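PDB 6XEP: thiamine-monophosphate kinase from Stenotrophomonas maltophilia, which probably catalyses the ATP-dependent phosphorylation of thiamine monophosphate to thiamine diphosphate, the active form of vitamin B1. Local coordinates for residues Arg155-Thr167 / Asp298-Gly310. Sequence-based numbering, arbitrary orientation.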
loop_
_atom_site.group_PDB
_atom_site.type_symbol
_atom_site.label_atom_id
_atom_site.label_comp_id
_atom_site.label_asym_id
_atom_site.label_seq_id
_atom_site.Cartn_x
_atom_site.Cartn_y
_atom_site.Cartn_z
ATOM N N ARG A 155 -26.142 -9.290 2.294
ATOM C CA ARG A 155 -27.144 -9.637 3.292
ATOM C C ARG A 155 -28.395 -8.768 3.219
ATOM O O ARG A 155 -29.158 -8.714 4.187
ATOM C CB ARG A 155 -26.525 -9.589 4.690
ATOM C CG ARG A 155 -25.478 -10.687 4.869
ATOM C CD ARG A 155 -25.001 -10.837 6.293
ATOM N NE ARG A 155 -24.164 -12.027 6.436
ATOM C CZ ARG A 155 -23.239 -12.185 7.377
ATOM N NH1 ARG A 155 -23.009 -11.216 8.260
ATOM N NH2 ARG A 155 -22.527 -13.306 7.421
ATOM N N ALA A 156 -28.649 -8.117 2.091
ATOM C CA ALA A 156 -29.928 -7.439 1.929
ATOM C C ALA A 156 -31.060 -8.460 2.018
ATOM O O ALA A 156 -30.912 -9.604 1.588
ATOM C CB ALA A 156 -29.974 -6.701 0.593
ATOM N N GLN A 157 -32.184 -8.058 2.614
ATOM C CA GLN A 157 -33.325 -8.934 2.830
ATOM C C GLN A 157 -34.524 -8.423 2.049
ATOM O O GLN A 157 -34.713 -7.214 1.909
ATOM C CB GLN A 157 -33.691 -9.017 4.319
ATOM C CG GLN A 157 -32.593 -9.629 5.166
ATOM C CD GLN A 157 -32.277 -11.037 4.736
ATOM O OE1 GLN A 157 -33.166 -11.897 4.688
ATOM N NE2 GLN A 157 -31.011 -11.291 4.408
ATOM N N LEU A 158 -35.340 -9.355 1.555
ATOM C CA LEU A 158 -36.587 -8.971 0.912
ATOM C C LEU A 158 -37.404 -8.085 1.841
ATOM O O LEU A 158 -37.504 -8.347 3.045
ATOM C CB LEU A 158 -37.384 -10.228 0.524
ATOM C CG LEU A 158 -36.699 -11.163 -0.482
ATOM C CD1 LEU A 158 -37.622 -12.306 -0.885
ATOM C CD2 LEU A 158 -36.234 -10.415 -1.720
ATOM N N GLY A 159 -37.987 -7.025 1.280
ATOM C CA GLY A 159 -38.724 -6.059 2.065
ATOM C C GLY A 159 -37.909 -4.932 2.684
ATOM O O GLY A 159 -38.508 -4.001 3.244
ATOM N N ASP A 160 -36.576 -4.963 2.594
ATOM C CA ASP A 160 -35.768 -3.879 3.150
ATOM C C ASP A 160 -36.065 -2.554 2.448
ATOM O O ASP A 160 -36.356 -2.514 1.249
ATOM C CB ASP A 160 -34.272 -4.172 2.997
ATOM C CG ASP A 160 -33.741 -5.157 4.021
ATOM O OD1 ASP A 160 -34.514 -5.600 4.904
ATOM O OD2 ASP A 160 -32.533 -5.481 3.937
ATOM N N ASP A 161 -35.959 -1.462 3.200
ATOM C CA ASP A 161 -35.781 -0.148 2.592
ATOM C C ASP A 161 -34.335 0.008 2.122
ATOM O O ASP A 161 -33.411 -0.545 2.715
ATOM C CB ASP A 161 -36.088 0.976 3.584
ATOM C CG ASP A 161 -37.527 0.983 4.057
ATOM O OD1 ASP A 161 -38.420 0.701 3.234
ATOM O OD2 ASP A 161 -37.769 1.305 5.254
ATOM N N ILE A 162 -34.142 0.803 1.076
ATOM C CA ILE A 162 -32.821 1.230 0.630
ATOM C C ILE A 162 -32.631 2.676 1.071
ATOM O O ILE A 162 -33.541 3.503 0.902
ATOM C CB ILE A 162 -32.681 1.101 -0.897
ATOM C CG1 ILE A 162 -32.964 -0.341 -1.348
ATOM C CG2 ILE A 162 -31.269 1.494 -1.360
ATOM C CD1 ILE A 162 -32.892 -0.497 -2.868
ATOM N N TRP A 163 -31.449 2.981 1.617
ATOM C CA TRP A 163 -31.105 4.304 2.136
ATOM C C TRP A 163 -29.786 4.761 1.542
ATOM O O TRP A 163 -28.945 3.945 1.179
ATOM C CB TRP A 163 -30.936 4.308 3.664
ATOM C CG TRP A 163 -32.185 3.986 4.447
ATOM C CD1 TRP A 163 -32.702 2.745 4.701
ATOM C CD2 TRP A 163 -33.060 4.924 5.082
ATOM N NE1 TRP A 163 -33.844 2.855 5.448
ATOM C CE2 TRP A 163 -34.082 4.182 5.707
ATOM C CE3 TRP A 163 -33.072 6.321 5.188
ATOM C CZ2 TRP A 163 -35.121 4.789 6.429
ATOM C CZ3 TRP A 163 -34.096 6.926 5.903
ATOM C CH2 TRP A 163 -35.117 6.156 6.512
ATOM N N VAL A 164 -29.578 6.078 1.500
ATOM C CA VAL A 164 -28.277 6.607 1.108
ATOM C C VAL A 164 -27.971 7.859 1.929
ATOM O O VAL A 164 -28.867 8.630 2.282
ATOM C CB VAL A 164 -28.204 6.893 -0.416
ATOM C CG1 VAL A 164 -29.115 8.048 -0.816
ATOM C CG2 VAL A 164 -26.751 7.137 -0.848
ATOM N N SER A 165 -26.696 8.042 2.251
ATOM C CA SER A 165 -26.272 9.183 3.054
ATOM C C SER A 165 -25.977 10.387 2.165
ATOM O O SER A 165 -25.735 10.256 0.967
ATOM C CB SER A 165 -25.023 8.832 3.872
ATOM O OG SER A 165 -23.905 8.508 3.019
ATOM N N GLY A 166 -26.012 11.578 2.777
ATOM C CA GLY A 166 -25.556 12.786 2.103
ATOM C C GLY A 166 -26.363 13.124 0.862
ATOM O O GLY A 166 -27.605 13.122 0.855
ATOM N N THR A 167 -25.640 13.470 -0.199
ATOM C CA THR A 167 -26.226 13.832 -1.483
ATOM C C THR A 167 -25.487 13.064 -2.564
ATOM O O THR A 167 -24.349 12.639 -2.373
ATOM C CB THR A 167 -26.130 15.345 -1.773
ATOM O OG1 THR A 167 -24.755 15.760 -1.695
ATOM C CG2 THR A 167 -26.966 16.142 -0.762
ATOM N N ASP A 298 -26.214 14.693 12.403
ATOM C CA ASP A 298 -26.305 15.863 11.531
ATOM C C ASP A 298 -25.846 15.489 10.122
ATOM O O ASP A 298 -25.020 16.162 9.491
ATOM C CB ASP A 298 -25.503 17.047 12.095
ATOM C CG ASP A 298 -25.783 18.350 11.350
ATOM O OD1 ASP A 298 -26.843 18.445 10.695
ATOM O OD2 ASP A 298 -24.939 19.269 11.396
ATOM N N LEU A 299 -26.378 14.360 9.637
ATOM C CA LEU A 299 -26.057 13.819 8.329
ATOM C C LEU A 299 -27.343 13.333 7.676
ATOM O O LEU A 299 -28.039 12.487 8.242
ATOM C CB LEU A 299 -25.057 12.661 8.454
ATOM C CG LEU A 299 -24.783 11.893 7.160
ATOM C CD1 LEU A 299 -23.968 12.715 6.139
ATOM C CD2 LEU A 299 -24.087 10.589 7.477
ATOM N N PRO A 300 -27.706 13.835 6.505
ATOM C CA PRO A 300 -28.938 13.353 5.871
ATOM C C PRO A 300 -28.855 11.864 5.579
ATOM O O PRO A 300 -27.846 11.368 5.079
ATOM C CB PRO A 300 -29.020 14.171 4.579
ATOM C CG PRO A 300 -28.197 15.399 4.853
ATOM C CD PRO A 300 -27.061 14.904 5.720
ATOM N N LEU A 301 -29.939 11.158 5.890
ATOM C CA LEU A 301 -30.158 9.789 5.431
ATOM C C LEU A 301 -31.509 9.760 4.737
ATOM O O LEU A 301 -32.525 10.110 5.350
ATOM C CB LEU A 301 -30.137 8.788 6.586
ATOM C CG LEU A 301 -28.863 8.859 7.437
ATOM C CD1 LEU A 301 -29.038 8.050 8.723
ATOM C CD2 LEU A 301 -27.660 8.373 6.624
ATOM N N THR A 302 -31.518 9.339 3.477
ATOM C CA THR A 302 -32.691 9.459 2.625
ATOM C C THR A 302 -33.132 8.078 2.166
ATOM O O THR A 302 -32.332 7.324 1.612
ATOM C CB THR A 302 -32.392 10.363 1.430
ATOM O OG1 THR A 302 -31.985 11.641 1.931
ATOM C CG2 THR A 302 -33.643 10.538 0.535
ATOM N N ARG A 303 -34.406 7.754 2.400
ATOM C CA ARG A 303 -34.968 6.492 1.929
ATOM C C ARG A 303 -35.276 6.621 0.438
ATOM O O ARG A 303 -36.085 7.464 0.036
ATOM C CB ARG A 303 -36.214 6.137 2.736
ATOM C CG ARG A 303 -36.809 4.754 2.459
ATOM C CD ARG A 303 -37.864 4.356 3.499
ATOM N NE ARG A 303 -38.901 5.371 3.634
ATOM C CZ ARG A 303 -39.976 5.439 2.852
ATOM N NH1 ARG A 303 -40.150 4.547 1.879
ATOM N NH2 ARG A 303 -40.874 6.405 3.040
ATOM N N ILE A 304 -34.629 5.796 -0.381
ATOM C CA ILE A 304 -34.676 5.963 -1.826
ATOM C C ILE A 304 -35.285 4.773 -2.558
ATOM O O ILE A 304 -35.459 4.845 -3.779
ATOM C CB ILE A 304 -33.276 6.270 -2.396
ATOM C CG1 ILE A 304 -32.282 5.141 -2.070
ATOM C CG2 ILE A 304 -32.775 7.608 -1.866
ATOM C CD1 ILE A 304 -30.996 5.213 -2.883
ATOM N N GLY A 305 -35.617 3.685 -1.877
ATOM C CA GLY A 305 -36.063 2.511 -2.608
ATOM C C GLY A 305 -36.319 1.334 -1.702
ATOM O O GLY A 305 -36.453 1.483 -0.484
ATOM N N ARG A 306 -36.368 0.151 -2.317
ATOM C CA ARG A 306 -36.762 -1.058 -1.612
ATOM C C ARG A 306 -36.096 -2.268 -2.254
ATOM O O ARG A 306 -35.738 -2.251 -3.439
ATOM C CB ARG A 306 -38.284 -1.255 -1.628
ATOM C CG ARG A 306 -38.805 -1.536 -3.015
ATOM C CD ARG A 306 -40.303 -1.326 -3.150
ATOM N NE ARG A 306 -40.689 -1.350 -4.564
ATOM C CZ ARG A 306 -40.967 -2.456 -5.251
ATOM N NH1 ARG A 306 -40.924 -3.640 -4.657
ATOM N NH2 ARG A 306 -41.303 -2.379 -6.532
ATOM N N ILE A 307 -35.909 -3.310 -1.439
ATOM C CA ILE A 307 -35.388 -4.602 -1.877
ATOM C C ILE A 307 -36.575 -5.526 -2.082
ATOM O O ILE A 307 -37.487 -5.551 -1.247
ATOM C CB ILE A 307 -34.409 -5.176 -0.832
ATOM C CG1 ILE A 307 -33.189 -4.267 -0.680
ATOM C CG2 ILE A 307 -33.988 -6.614 -1.214
ATOM C CD1 ILE A 307 -32.280 -4.248 -1.888
ATOM N N ALA A 308 -36.581 -6.280 -3.192
ATOM C CA ALA A 308 -37.749 -7.071 -3.560
ATOM C C ALA A 308 -37.313 -8.319 -4.318
ATOM O O ALA A 308 -36.154 -8.454 -4.733
ATOM C CB ALA A 308 -38.728 -6.275 -4.430
ATOM N N ASP A 309 -38.271 -9.229 -4.485
ATOM C CA ASP A 309 -38.071 -10.417 -5.306
ATOM C C ASP A 309 -37.660 -10.013 -6.718
ATOM O O ASP A 309 -38.125 -9.004 -7.249
ATOM C CB ASP A 309 -39.373 -11.223 -5.353
ATOM C CG ASP A 309 -39.182 -12.627 -5.888
ATOM O OD1 ASP A 309 -38.018 -13.045 -6.043
ATOM O OD2 ASP A 309 -40.221 -13.292 -6.132
ATOM N N GLY A 310 -36.801 -10.829 -7.341
ATOM C CA GLY A 310 -36.329 -10.561 -8.695
ATOM C C GLY A 310 -34.817 -10.424 -8.764
ATOM O O GLY A 310 -34.096 -10.930 -7.891
HETATM O O HOH W 1 -38.757 2.180 1.008
HETATM O O HOH W 2 -29.371 11.430 2.142
#
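R303 lies across W163 and D161 on one face of an antiparallel strand pair, 161-165 against 301-308. Its CB sits 3.8 Å from the centroid of the W163 six-membered ring, almost on the ring normal, a CH-pi contact. With CG anti to the backbone N (chi1 -173°), the chain runs on toward D161: CG lies against I162 O and D161 CB, and CD lies 3.4 Å from D161 CG. A bend at chi3 (54°) swings the guanidinium off the carboxylate, and NH1 stays 4.4 Å from D161 OD1, beyond a salt bridge. One water bridges them, accepting from NH1 at the guanidinium edge, in its plane, and donating to D161 OD1 and G305 O; D161 OD2 is salt-bridged to R287. The W163 ring meets F280, nearly parallel, and H291 edge-to-face.

On the other face, I162 CG2 packs 3.9 Å from I304 CG1, and V164 CG1 meets I304 CG2; the I304 side chain crosses both at about a right angle. I162 CD1 reaches I307 CD1, beside A243 of strand 242-245. I162 N donates nearly straight to G305 O (172°), while I162 O takes a 2.8 Å bond from I304 N and a weak one from G305 N. I304 and G305 both oppose I162, a classic beta bulge. Before strand 161-165, at the type II turn 157-160, G159 N donates to I307 O and I307 N to D160 O. A second water joins V164 O, G166 O and T302 OG1. The pair forms the centre of the mixed sheet in the PurM-like C-terminal domain, with helix 287-297 against the W163 and L301 face.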